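Sphingomyelinase-c (Listeria ivanovii, PDB 1ZWX) belongs to the endonuclease/exonuclease/phosphatase family and has the layered two-sheet fold of DNase I-like proteins. Local coordinates at residues Val50-Ala55 / His62-Asn67; Pro77-Ser82 / Gly132-Lys137; Ile148-Gln153 / Gln173-Phe178. All blocks are in the same frame, centred on the assembly; numbering follows the deposited sequence.

Contact 1. Residues Val50-Ala55 / His62-Asn67; sequences VILNEA and HRLLNN
Leu52 carries this contact from the strand side, and Leu64 and Leu65 receive it on the helix. The meeting is apolar, and on the strand side it rests largely on one methyl. Leu52 CD1 lies 3.7 Å from Leu65 CD2 and 4.0 Å from Leu64 CD2. The two helix leucines are approached differently. Leu64 points at Leu52, and the two side chains meet tip to tip. The Leu65 side chain passes beside that of Leu52, each heading the other way. Helix position and first torsion together bring both CD2 methyls to Leu52 CD1. Leu64 has CG opposite its backbone N (chi1 172°), while Leu65 has CG opposite its carbonyl carbon (chi1 -72°). Leu65 leaves its backbone across the line to the strand, yet its end turns in to reach Leu52 CD1. Leu64 also packs on Ala35 and Ile38 of helix 31-39, so the apolar layer continues beyond the pair of segments.

Hydrogen bonds lie within each segment or lead outward. In the helix, Asn66 N binds His62 O at 2.9 Å and Asn67 N binds Arg63 O at 2.8 Å. In the strand, Asn53 ND2 makes a weak bond to Leu52 O at 3.0 Å, with an N-H...O angle of 140°. Asn53 OD1 accepts a hydrogen bond from Asp195 N, and the Asn53 side chain touches His151 of strand 143-151. Arg63 makes a salt bridge with Asp36.

Leu52 and Asn53 thus serve two faces of the same sheet. Leu52 faces the helix layer and Asn53 faces the second sheet. This is the outer helix-on-sheet layer of an alpha/beta sandwich, as in DNase I-like proteins, with helix 58-67 following strand 49-55 directly and covering it.

Contact 2. Residues Pro77-Ser82 / Gly132-Lys137; sequences PVIGRS and GFAYVK
Ile79 and Ala134 mark the nearest approach of the two backbones, with their CA atoms 6.6 Å apart. Segment 77-82 is a loop with a type II beta turn from Val78 to Arg81. Ile79 and Gly80 are its central residues, and Gly80 has the positive phi (81°) of that turn. Segment 132-137 is an extended strand. The loop does not pair with it. Backbone bonds tie Ile79 to Gly101 and Val103 instead, and Gly80 N is held by Gln116 OE1.

The turn presents one side chain, Ile79, and its two branches touch different places on the strand. The long branch ends over the backbone of Gly132, with Ile79 CD1 3.4 Å from Gly132 C and also 3.4 Å from Gly132 N. Ile79 CD1 is also 3.7 Å from Phe133 N. Such close packing on the peptide is possible because Gly132 has no side chain on the face turned to the loop. The short branch meets a small side chain. Ile79 CG2 is 3.7 Å from Ala134 CB and 4.0 Å from Phe133 O. The first torsion (chi1 63°) sets CG1 between the backbone N and the carbonyl carbon, and chi2 (164°) extends CD1 from there to Gly132.

Phe133 points away from the loop. Its ring packs on Ile175 of helix 161-182 and makes an edge-to-face contact with Phe178. The strand therefore has two packed faces, with the loop on one and the helix on the other. The loop follows strand 74-75 of one sheet, and the strand belongs to the other. Ile79 packs on the face of the second sheet that is turned from helix 161-182, between the two sheets of the DNase I-like alpha/beta sandwich.

Contact 3. Residues Ile148-Gln153 / Gln173-Phe178; sequences IGTHTQ and QEIQTF. Unlike the reference sequence in segment 148-153: Gln153 (reference Pro).
Ile148 and Phe178 form one half of the tight part of this contact, and Thr150 and Ile175 form the other. Ile148 CD1 lies near the plane of the Phe178 ring and meets its edge, 4.0 Å from both Phe178 CD2 and Phe178 CE2. Phe178 has CG opposite its backbone N (chi1 164°), which brings the ring edge beside Ile148 CD1. Thr150 and Ile175 meet tip to tip. Ile175 CD1 is 4.1 Å from Thr150 OG1 and also 4.1 Å from Thr150 CG2. The Thr150 hydroxyl is buried but satisfied by a hydrogen bond with Gly132 O of the neighbouring strand 132-140. Between the two pairs the packing is looser, with Ile148 CG2 4.4 Å from Ile175 CG2.

On the helix, Gln173 and Thr177 are polar and exposed. Gln173 NE2 donates to Thr177 OG1 at 3.0 Å, almost straight at 174°. This bond joins successive turns of the helix on its solvent face.

The strand and helix segments run nearly antiparallel, at 163°, with their axes 11.3 Å apart at closest. Strand 189-193 follows the helix and pairs in parallel with strand 143-151. The contact is the strand-to-helix packing of a beta-alpha-beta unit, in which helix 161-182 covers the outer face of the second sheet.

The contacts follow one another along the chain without overlap. Their order also crosses the fold, from the helix layer beside the first sheet to the helix on the second. Contacts 1 and 2 have centres about 12 Å apart, and contacts 2 and 3 about 11 Å. Contacts 1 and 3 are about 19 Å apart. Contacts 2 and 3 share the second sheet, where strands 132-140 and 143-151 are neighbours, paired through Ala134 N and Gly149 O. Contact 1 reaches contact 2 through Leu65 and Val78. It reaches contact 3 where Ile51 meets Gly149. Helices 58-67 and 161-182 pack outside the two sheets, and loop 77-82 joins the sheets across the interior, making one domain.

Contact 1. Residues Val50-Ala55 / His62-Asn67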
ATOM      1  N   VAL A  50      -4.110   9.042   0.228  1.00 20.99           N
ATOM      2  CA  VAL A  50      -3.925   7.881  -0.665  1.00 20.90           C
ATOM      3  C   VAL A  50      -2.597   7.243  -0.315  1.00 19.58           C
ATOM      4  O   VAL A  50      -1.577   7.934  -0.159  1.00 20.35           O
ATOM      5  CB  VAL A  50      -3.900   8.265  -2.177  1.00 20.98           C
ATOM      6  CG1 VAL A  50      -3.443   7.041  -3.047  1.00 23.08           C
ATOM      7  CG2 VAL A  50      -5.283   8.712  -2.661  1.00 21.57           C
ATOM      8  N   ILE A  51      -2.611   5.917  -0.163  1.00 20.03           N
ATOM      9  CA  ILE A  51      -1.378   5.158   0.142  1.00 19.58           C
ATOM     10  C   ILE A  51      -1.001   4.409  -1.121  1.00 19.65           C
ATOM     11  O   ILE A  51      -1.839   3.747  -1.694  1.00 20.03           O
ATOM     12  CB  ILE A  51      -1.609   4.118   1.275  1.00 19.89           C
ATOM     13  CG1 ILE A  51      -1.942   4.840   2.592  1.00 21.55           C
ATOM     14  CG2 ILE A  51      -0.355   3.167   1.403  1.00 19.66           C
ATOM     15  CD1 ILE A  51      -2.395   3.853   3.737  1.00 20.57           C
ATOM     16  N   LEU A  52       0.249   4.557  -1.570  1.00 19.84           N
ATOM     17  CA  LEU A  52       0.702   3.820  -2.757  1.00 19.94           C
ATOM     18  C   LEU A  52       1.724   2.755  -2.367  1.00 18.24           C
ATOM     19  O   LEU A  52       2.515   2.982  -1.468  1.00 18.69           O
ATOM     20  CB  LEU A  52       1.372   4.780  -3.734  1.00 19.95           C
ATOM     21  CG  LEU A  52       0.493   5.933  -4.202  1.00 21.43           C
ATOM     22  CD1 LEU A  52       1.350   6.834  -5.090  1.00 26.64           C
ATOM     23  CD2 LEU A  52      -0.728   5.418  -4.974  1.00 22.68           C
ATOM     24  N   ASN A  53       1.702   1.624  -3.065  1.00 19.25           N
ATOM     25  CA  ASN A  53       2.685   0.526  -2.879  1.00 19.41           C
ATOM     26  C   ASN A  53       3.212   0.153  -4.271  1.00 18.95           C
ATOM     27  O   ASN A  53       2.523   0.343  -5.272  1.00 19.07           O
ATOM     28  CB  ASN A  53       2.020  -0.763  -2.347  1.00 19.23           C
ATOM     29  CG  ASN A  53       1.575  -0.693  -0.884  1.00 21.65           C
ATOM     30  OD1 ASN A  53       0.827  -1.571  -0.443  1.00 24.54           O
ATOM     31  ND2 ASN A  53       1.987   0.343  -0.148  1.00 21.83           N
ATOM     32  N   GLU A  54       4.409  -0.431  -4.311  1.00 19.84           N
ATOM     33  CA  GLU A  54       5.063  -0.862  -5.572  1.00 21.36           C
ATOM     34  C   GLU A  54       5.245   0.266  -6.600  1.00 21.73           C
ATOM     35  O   GLU A  54       5.231   0.044  -7.837  1.00 22.15           O
ATOM     36  CB  GLU A  54       4.366  -2.072  -6.171  1.00 21.32           C
ATOM     37  CG  GLU A  54       4.604  -3.317  -5.330  1.00 23.19           C
ATOM     38  CD  GLU A  54       4.002  -4.614  -5.922  1.00 24.68           C
ATOM     39  OE1 GLU A  54       3.683  -4.673  -7.136  1.00 27.28           O
ATOM     40  OE2 GLU A  54       3.815  -5.573  -5.135  1.00 28.01           O
ATOM     41  N   ALA A  55       5.422   1.462  -6.077  1.00 19.77           N
ATOM     42  CA  ALA A  55       5.869   2.608  -6.899  1.00 20.37           C
ATOM     43  C   ALA A  55       7.383   2.547  -6.943  1.00 19.58           C
ATOM     44  O   ALA A  55       8.075   3.348  -6.309  1.00 20.45           O
ATOM     45  CB  ALA A  55       5.372   3.934  -6.269  1.00 19.93           C
ATOM     46  N   HIS A  62       7.612   8.788 -10.317  1.00 25.85           N
ATOM     47  CA  HIS A  62       7.656  10.260 -10.413  1.00 27.98           C
ATOM     48  C   HIS A  62       6.484  10.801 -11.214  1.00 27.41           C
ATOM     49  O   HIS A  62       5.796  11.733 -10.771  1.00 27.88           O
ATOM     50  CB  HIS A  62       8.998  10.744 -10.960  1.00 29.27           C
ATOM     51  CG  HIS A  62       9.057  12.226 -11.192  1.00 35.29           C
ATOM     52  ND1 HIS A  62       8.860  12.792 -12.438  1.00 39.91           N
ATOM     53  CD2 HIS A  62       9.275  13.259 -10.339  1.00 39.41           C
ATOM     54  CE1 HIS A  62       8.965  14.108 -12.342  1.00 41.13           C
ATOM     55  NE2 HIS A  62       9.227  14.417 -11.084  1.00 41.64           N
ATOM     56  N   ARG A  63       6.195  10.197 -12.363  1.00 26.98           N
ATOM     57  CA  ARG A  63       5.032  10.606 -13.120  1.00 26.42           C
ATOM     58  C   ARG A  63       3.719  10.502 -12.345  1.00 26.66           C
ATOM     59  O   ARG A  63       2.888  11.457 -12.352  1.00 26.73           O
ATOM     60  CB  ARG A  63       4.923   9.869 -14.460  1.00 26.98           C
ATOM     61  CG  ARG A  63       3.682  10.312 -15.236  1.00 29.78           C
ATOM     62  CD  ARG A  63       3.533   9.600 -16.536  1.00 35.99           C
ATOM     63  NE  ARG A  63       4.428  10.172 -17.529  1.00 40.27           N
ATOM     64  CZ  ARG A  63       4.388   9.876 -18.826  1.00 42.15           C
ATOM     65  NH1 ARG A  63       3.496   9.010 -19.285  1.00 39.11           N
ATOM     66  NH2 ARG A  63       5.259  10.441 -19.654  1.00 40.84           N
ATOM     67  N   LEU A  64       3.479   9.358 -11.712  1.00 24.90           N
ATOM     68  CA  LEU A  64       2.230   9.157 -10.982  1.00 24.77           C
ATOM     69  C   LEU A  64       2.089  10.204  -9.865  1.00 24.31           C
ATOM     70  O   LEU A  64       1.036  10.824  -9.727  1.00 24.90           O
ATOM     71  CB  LEU A  64       2.166   7.739 -10.392  1.00 23.83           C
ATOM     72  CG  LEU A  64       0.998   7.452  -9.456  1.00 23.54           C
ATOM     73  CD1 LEU A  64      -0.367   7.700 -10.096  1.00 21.72           C
ATOM     74  CD2 LEU A  64       1.126   6.019  -8.981  1.00 24.19           C
ATOM     75  N   LEU A  65       3.141  10.382  -9.085  1.00 24.66           N
ATOM     76  CA  LEU A  65       3.104  11.292  -7.952  1.00 25.20           C
ATOM     77  C   LEU A  65       2.892  12.720  -8.465  1.00 26.23           C
ATOM     78  O   LEU A  65       2.145  13.505  -7.899  1.00 24.61           O
ATOM     79  CB  LEU A  65       4.397  11.185  -7.157  1.00 24.47           C
ATOM     80  CG  LEU A  65       4.453   9.846  -6.371  1.00 24.60           C
ATOM     81  CD1 LEU A  65       5.826   9.661  -5.847  1.00 24.15           C
ATOM     82  CD2 LEU A  65       3.417   9.914  -5.253  1.00 26.04           C
ATOM     83  N   ASN A  66       3.519  13.024  -9.590  1.00 27.55           N
ATOM     84  CA  ASN A  66       3.276  14.306 -10.246  1.00 29.22           C
ATOM     85  C   ASN A  66       1.865  14.545 -10.745  1.00 28.57           C
ATOM     86  O   ASN A  66       1.291  15.624 -10.506  1.00 28.60           O
ATOM     87  CB  ASN A  66       4.308  14.546 -11.331  1.00 30.40           C
ATOM     88  CG  ASN A  66       5.255  15.598 -10.933  1.00 36.25           C
ATOM     89  OD1 ASN A  66       6.311  15.334 -10.355  1.00 42.54           O
ATOM     90  ND2 ASN A  66       4.845  16.836 -11.156  1.00 40.74           N
ATOM     91  N   ASN A  67       1.302  13.541 -11.405  1.00 27.61           N
ATOM     92  CA  ASN A  67      -0.080  13.556 -11.836  1.00 28.12           C
ATOM     93  C   ASN A  67      -1.056  13.744 -10.678  1.00 28.49           C
ATOM     94  O   ASN A  67      -2.190  14.195 -10.886  1.00 28.08           O
ATOM     95  CB  ASN A  67      -0.455  12.238 -12.522  1.00 27.82           C
ATOM     96  CG  ASN A  67       0.221  12.046 -13.886  1.00 29.87           C
ATOM     97  OD1 ASN A  67       0.812  12.964 -14.416  1.00 28.29           O
ATOM     98  ND2 ASN A  67       0.141  10.820 -14.437  1.00 30.55           N
TER

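Contact 2. Residues Pro77-Ser82 / Gly132-Lys137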
ATOM      1  N   PRO A  77       8.118  11.551  -0.125  1.00 21.82           N
ATOM      2  CA  PRO A  77       8.918  10.841  -1.144  1.00 21.92           C
ATOM      3  C   PRO A  77       8.517   9.344  -1.141  1.00 22.92           C
ATOM      4  O   PRO A  77       7.780   8.895  -0.241  1.00 22.29           O
ATOM      5  CB  PRO A  77      10.345  10.994  -0.648  1.00 21.35           C
ATOM      6  CG  PRO A  77      10.327  12.043   0.370  1.00 22.96           C
ATOM      7  CD  PRO A  77       8.947  12.092   0.956  1.00 21.07           C
ATOM      8  N   VAL A  78       9.009   8.577  -2.107  1.00 23.48           N
ATOM      9  CA  VAL A  78       8.922   7.104  -2.000  1.00 22.87           C
ATOM     10  C   VAL A  78       9.991   6.709  -0.977  1.00 22.40           C
ATOM     11  O   VAL A  78      11.141   7.193  -1.020  1.00 23.06           O
ATOM     12  CB  VAL A  78       9.121   6.387  -3.371  1.00 23.62           C
ATOM     13  CG1 VAL A  78       9.197   4.866  -3.173  1.00 21.46           C
ATOM     14  CG2 VAL A  78       7.989   6.746  -4.352  1.00 23.20           C
ATOM     15  N   ILE A  79       9.612   5.849  -0.018  1.00 21.94           N
ATOM     16  CA  ILE A  79      10.561   5.437   1.028  1.00 20.87           C
ATOM     17  C   ILE A  79      11.773   4.724   0.427  1.00 21.94           C
ATOM     18  O   ILE A  79      11.644   4.093  -0.606  1.00 22.41           O
ATOM     19  CB  ILE A  79       9.895   4.507   2.075  1.00 21.33           C
ATOM     20  CG1 ILE A  79       9.411   3.179   1.431  1.00 19.35           C
ATOM     21  CG2 ILE A  79       8.763   5.229   2.812  1.00 19.29           C
ATOM     22  CD1 ILE A  79       9.105   2.046   2.485  1.00 19.83           C
ATOM     23  N   GLY A  80      12.924   4.798   1.089  1.00 23.86           N
ATOM     24  CA  GLY A  80      14.074   3.963   0.756  1.00 26.40           C
ATOM     25  C   GLY A  80      14.906   4.447  -0.417  1.00 29.76           C
ATOM     26  O   GLY A  80      15.732   3.698  -0.939  1.00 30.82           O
ATOM     27  N   ARG A  81      14.684   5.694  -0.834  1.00 31.02           N
ATOM     28  CA  ARG A  81      15.503   6.323  -1.871  1.00 32.53           C
ATOM     29  C   ARG A  81      16.706   7.038  -1.247  1.00 33.75           C
ATOM     30  O   ARG A  81      17.851   6.875  -1.702  1.00 34.26           O
ATOM     31  CB  ARG A  81      14.679   7.307  -2.684  1.00 32.86           C
ATOM     32  CG  ARG A  81      13.482   6.703  -3.379  1.00 32.92           C
ATOM     33  CD  ARG A  81      12.784   7.719  -4.266  1.00 36.65           C
ATOM     34  NE  ARG A  81      13.559   8.064  -5.468  1.00 38.61           N
ATOM     35  CZ  ARG A  81      13.623   7.304  -6.566  1.00 41.18           C
ATOM     36  N   SER A  82      16.442   7.835  -0.215  1.00 33.76           N
ATOM     37  CA  SER A  82      17.462   8.588   0.494  1.00 34.24           C
ATOM     38  C   SER A  82      16.835   9.287   1.695  1.00 34.44           C
ATOM     39  O   SER A  82      15.655   9.090   1.992  1.00 33.66           O
ATOM     40  CB  SER A  82      18.072   9.640  -0.422  1.00 35.03           C
ATOM     41  OG  SER A  82      17.098  10.624  -0.697  1.00 35.20           O
ATOM     42  N   GLY A 132       9.650  -1.053   3.787  1.00 17.96           N
ATOM     43  CA  GLY A 132       9.566  -0.283   5.044  1.00 18.50           C
ATOM     44  C   GLY A 132       8.179   0.289   5.207  1.00 18.88           C
ATOM     45  O   GLY A 132       7.219  -0.217   4.636  1.00 18.69           O
ATOM     46  N   PHE A 133       8.078   1.369   5.985  1.00 19.48           N
ATOM     47  CA  PHE A 133       6.823   2.081   6.054  1.00 20.48           C
ATOM     48  C   PHE A 133       7.079   3.586   6.131  1.00 19.65           C
ATOM     49  O   PHE A 133       8.166   4.010   6.525  1.00 20.65           O
ATOM     50  CB  PHE A 133       5.940   1.600   7.243  1.00 19.67           C
ATOM     51  CG  PHE A 133       6.607   1.688   8.587  1.00 22.10           C
ATOM     52  CD1 PHE A 133       7.333   0.602   9.089  1.00 21.56           C
ATOM     53  CD2 PHE A 133       6.422   2.817   9.413  1.00 24.23           C
ATOM     54  CE1 PHE A 133       7.942   0.669  10.369  1.00 22.36           C
ATOM     55  CE2 PHE A 133       6.993   2.879  10.678  1.00 25.81           C
ATOM     56  CZ  PHE A 133       7.773   1.806  11.152  1.00 21.99           C
ATOM     57  N   ALA A 134       6.077   4.348   5.704  1.00 20.76           N
ATOM     58  CA  ALA A 134       6.064   5.815   5.810  1.00 20.51           C
ATOM     59  C   ALA A 134       5.035   6.195   6.872  1.00 20.36           C
ATOM     60  O   ALA A 134       3.950   5.619   6.933  1.00 20.10           O
ATOM     61  CB  ALA A 134       5.647   6.440   4.457  1.00 20.70           C
ATOM     62  N   TYR A 135       5.383   7.190   7.687  1.00 20.40           N
ATOM     63  CA  TYR A 135       4.453   7.683   8.697  1.00 20.31           C
ATOM     64  C   TYR A 135       4.180   9.142   8.327  1.00 19.59           C
ATOM     65  O   TYR A 135       5.114   9.871   8.047  1.00 19.62           O
ATOM     66  CB  TYR A 135       5.134   7.650  10.068  1.00 21.06           C
ATOM     67  CG  TYR A 135       4.429   8.506  11.104  1.00 23.26           C
ATOM     68  CD1 TYR A 135       3.250   8.050  11.730  1.00 23.61           C
ATOM     69  CD2 TYR A 135       4.905   9.796  11.418  1.00 23.38           C
ATOM     70  CE1 TYR A 135       2.570   8.866  12.698  1.00 22.82           C
ATOM     71  CE2 TYR A 135       4.232  10.607  12.352  1.00 23.36           C
ATOM     72  CZ  TYR A 135       3.087  10.125  12.994  1.00 23.88           C
ATOM     73  OH  TYR A 135       2.419  10.917  13.918  1.00 26.94           O
ATOM     74  N   VAL A 136       2.917   9.522   8.341  1.00 20.77           N
ATOM     75  CA  VAL A 136       2.566  10.945   8.295  1.00 22.03           C
ATOM     76  C   VAL A 136       1.613  11.329   9.430  1.00 21.73           C
ATOM     77  O   VAL A 136       0.753  10.541   9.817  1.00 22.71           O
ATOM     78  CB  VAL A 136       1.970  11.386   6.913  1.00 21.52           C
ATOM     79  CG1 VAL A 136       2.933  11.102   5.778  1.00 22.40           C
ATOM     80  CG2 VAL A 136       0.607  10.782   6.620  1.00 23.40           C
ATOM     81  N   LYS A 137       1.759  12.557   9.922  1.00 22.38           N
ATOM     82  CA  LYS A 137       0.704  13.217  10.699  1.00 22.54           C
ATOM     83  C   LYS A 137       0.117  14.364   9.822  1.00 22.08           C
ATOM     84  O   LYS A 137       0.851  15.194   9.381  1.00 21.79           O
ATOM     85  CB  LYS A 137       1.256  13.780  12.006  1.00 22.64           C
ATOM     86  CG  LYS A 137       0.113  14.450  12.886  1.00 23.12           C
ATOM     87  CD  LYS A 137       0.705  15.198  14.097  1.00 23.60           C
ATOM     88  CE  LYS A 137      -0.406  15.752  15.062  1.00 25.31           C
ATOM     89  NZ  LYS A 137       0.302  16.483  16.188  1.00 26.42           N
TER

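Contact 3. Residues Ile148-Gln153 / Gln173-Phe178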
ATOM      1  N   ILE A 148      -0.007   5.293   8.666  1.00 21.09           N
ATOM      2  CA  ILE A 148       1.169   4.487   8.354  1.00 20.52           C
ATOM      3  C   ILE A 148       0.821   3.688   7.101  1.00 19.51           C
ATOM      4  O   ILE A 148      -0.195   2.962   7.069  1.00 19.22           O
ATOM      5  CB  ILE A 148       1.573   3.597   9.552  1.00 20.96           C
ATOM      6  CG1 ILE A 148       2.148   4.511  10.644  1.00 21.24           C
ATOM      7  CG2 ILE A 148       2.565   2.466   9.100  1.00 19.66           C
ATOM      8  CD1 ILE A 148       2.452   3.826  11.963  1.00 24.89           C
ATOM      9  N   GLY A 149       1.637   3.883   6.058  1.00 19.11           N
ATOM     10  CA  GLY A 149       1.483   3.179   4.773  1.00 17.48           C
ATOM     11  C   GLY A 149       2.666   2.213   4.667  1.00 17.14           C
ATOM     12  O   GLY A 149       3.795   2.560   5.007  1.00 18.19           O
ATOM     13  N   THR A 150       2.409   0.998   4.216  1.00 17.64           N
ATOM     14  CA  THR A 150       3.471  -0.051   4.257  1.00 16.96           C
ATOM     15  C   THR A 150       3.240  -1.078   3.183  1.00 17.38           C
ATOM     16  O   THR A 150       2.145  -1.175   2.600  1.00 15.33           O
ATOM     17  CB  THR A 150       3.577  -0.755   5.690  1.00 17.75           C
ATOM     18  OG1 THR A 150       4.822  -1.472   5.778  1.00 19.69           O
ATOM     19  CG2 THR A 150       2.434  -1.702   5.941  1.00 16.89           C
ATOM     20  N   HIS A 151       4.278  -1.875   2.941  1.00 18.35           N
ATOM     21  CA  HIS A 151       4.201  -2.991   2.013  1.00 19.00           C
ATOM     22  C   HIS A 151       5.232  -3.977   2.568  1.00 18.87           C
ATOM     23  O   HIS A 151       6.433  -3.717   2.551  1.00 19.44           O
ATOM     24  CB  HIS A 151       4.561  -2.553   0.573  1.00 19.81           C
ATOM     25  CG  HIS A 151       4.602  -3.690  -0.424  1.00 18.86           C
ATOM     26  ND1 HIS A 151       5.226  -3.583  -1.654  1.00 22.28           N
ATOM     27  CD2 HIS A 151       4.108  -4.947  -0.364  1.00 21.04           C
ATOM     28  CE1 HIS A 151       5.088  -4.723  -2.317  1.00 21.81           C
ATOM     29  NE2 HIS A 151       4.414  -5.568  -1.558  1.00 20.80           N
ATOM     30  N   THR A 152       4.731  -5.091   3.100  1.00 19.92           N
ATOM     31  CA  THR A 152       5.577  -6.054   3.831  1.00 19.62           C
ATOM     32  C   THR A 152       6.085  -7.191   2.901  1.00 19.38           C
ATOM     33  O   THR A 152       5.688  -7.306   1.751  1.00 19.66           O
ATOM     34  CB  THR A 152       4.811  -6.681   5.037  1.00 17.87           C
ATOM     35  OG1 THR A 152       3.610  -7.258   4.549  1.00 19.88           O
ATOM     36  CG2 THR A 152       4.451  -5.607   6.089  1.00 20.40           C
ATOM     37  N   GLN A 153       6.997  -7.985   3.449  1.00 19.73           N
ATOM     38  CA  GLN A 153       7.560  -9.177   2.803  1.00 19.99           C
ATOM     39  C   GLN A 153       6.529 -10.062   2.112  1.00 20.30           C
ATOM     40  O   GLN A 153       5.528 -10.452   2.724  1.00 19.85           O
ATOM     41  CB  GLN A 153       8.293  -9.991   3.900  1.00 19.30           C
ATOM     42  CG  GLN A 153       8.866 -11.341   3.370  1.00 20.92           C
ATOM     43  CD  GLN A 153      10.112 -11.145   2.501  1.00 18.30           C
ATOM     44  OE1 GLN A 153      11.013 -10.364   2.836  1.00 20.65           O
ATOM     45  NE2 GLN A 153      10.173 -11.872   1.391  1.00 19.18           N
ATOM     46  N   GLN A 173       6.004  -6.077  14.020  1.00 23.33           N
ATOM     47  CA  GLN A 173       6.565  -5.571  15.267  1.00 23.19           C
ATOM     48  C   GLN A 173       7.303  -4.251  15.073  1.00 23.44           C
ATOM     49  O   GLN A 173       7.195  -3.378  15.935  1.00 21.46           O
ATOM     50  CB  GLN A 173       7.509  -6.563  15.981  1.00 23.07           C
ATOM     51  CG  GLN A 173       8.023  -6.031  17.347  1.00 23.19           C
ATOM     52  CD  GLN A 173       6.841  -5.800  18.335  1.00 28.53           C
ATOM     53  OE1 GLN A 173       6.019  -6.696  18.581  1.00 28.26           O
ATOM     54  NE2 GLN A 173       6.745  -4.582  18.868  1.00 29.73           N
ATOM     55  N   GLU A 174       8.088  -4.122  13.991  1.00 21.46           N
ATOM     56  CA  GLU A 174       8.761  -2.839  13.721  1.00 23.34           C
ATOM     57  C   GLU A 174       7.759  -1.680  13.716  1.00 21.56           C
ATOM     58  O   GLU A 174       8.061  -0.631  14.252  1.00 22.77           O
ATOM     59  CB  GLU A 174       9.574  -2.870  12.420  1.00 22.64           C
ATOM     60  CG  GLU A 174      10.800  -3.818  12.485  1.00 25.25           C
ATOM     61  CD  GLU A 174      11.785  -3.611  11.323  1.00 25.92           C
ATOM     62  OE1 GLU A 174      11.996  -2.462  10.923  1.00 29.72           O
ATOM     63  OE2 GLU A 174      12.342  -4.605  10.809  1.00 29.70           O
ATOM     64  N   ILE A 175       6.587  -1.906  13.133  1.00 21.09           N
ATOM     65  CA  ILE A 175       5.525  -0.900  13.056  1.00 21.93           C
ATOM     66  C   ILE A 175       4.986  -0.582  14.472  1.00 23.28           C
ATOM     67  O   ILE A 175       4.887   0.586  14.876  1.00 22.67           O
ATOM     68  CB  ILE A 175       4.430  -1.370  12.139  1.00 21.43           C
ATOM     69  CG1 ILE A 175       4.932  -1.385  10.657  1.00 19.44           C
ATOM     70  CG2 ILE A 175       3.146  -0.523  12.276  1.00 21.82           C
ATOM     71  CD1 ILE A 175       3.950  -2.072   9.724  1.00 19.16           C
ATOM     72  N   GLN A 176       4.676  -1.627  15.230  1.00 23.49           N
ATOM     73  CA  GLN A 176       4.172  -1.402  16.599  1.00 25.18           C
ATOM     74  C   GLN A 176       5.190  -0.770  17.505  1.00 24.59           C
ATOM     75  O   GLN A 176       4.823   0.039  18.342  1.00 26.26           O
ATOM     76  CB  GLN A 176       3.599  -2.673  17.211  1.00 25.96           C
ATOM     77  CG  GLN A 176       2.071  -2.762  17.168  1.00 29.80           C
ATOM     78  CD  GLN A 176       1.343  -1.561  17.817  1.00 30.91           C
ATOM     79  OE1 GLN A 176       1.765  -1.031  18.839  1.00 34.75           O
ATOM     80  NE2 GLN A 176       0.242  -1.140  17.195  1.00 33.00           N
ATOM     81  N   THR A 177       6.467  -1.121  17.376  1.00 24.20           N
ATOM     82  CA  THR A 177       7.517  -0.502  18.178  1.00 24.72           C
ATOM     83  C   THR A 177       7.607   0.997  17.899  1.00 25.95           C
ATOM     84  O   THR A 177       7.818   1.828  18.813  1.00 25.45           O
ATOM     85  CB  THR A 177       8.882  -1.178  17.901  1.00 24.00           C
ATOM     86  OG1 THR A 177       8.835  -2.518  18.389  1.00 25.42           O
ATOM     87  CG2 THR A 177      10.050  -0.464  18.542  1.00 26.17           C
ATOM     88  N   PHE A 178       7.449   1.338  16.624  1.00 25.41           N
ATOM     89  CA  PHE A 178       7.523   2.742  16.218  1.00 25.93           C
ATOM     90  C   PHE A 178       6.347   3.496  16.836  1.00 25.22           C
ATOM     91  O   PHE A 178       6.562   4.539  17.438  1.00 26.76           O
ATOM     92  CB  PHE A 178       7.580   2.851  14.674  1.00 25.87           C
ATOM     93  CG  PHE A 178       7.274   4.226  14.153  1.00 26.70           C
ATOM     94  CD1 PHE A 178       8.281   5.172  14.046  1.00 32.01           C
ATOM     95  CD2 PHE A 178       5.976   4.566  13.775  1.00 28.96           C
ATOM     96  CE1 PHE A 178       8.002   6.454  13.579  1.00 33.05           C
ATOM     97  CE2 PHE A 178       5.682   5.851  13.301  1.00 31.68           C
ATOM     98  CZ  PHE A 178       6.704   6.790  13.216  1.00 30.46           C
TER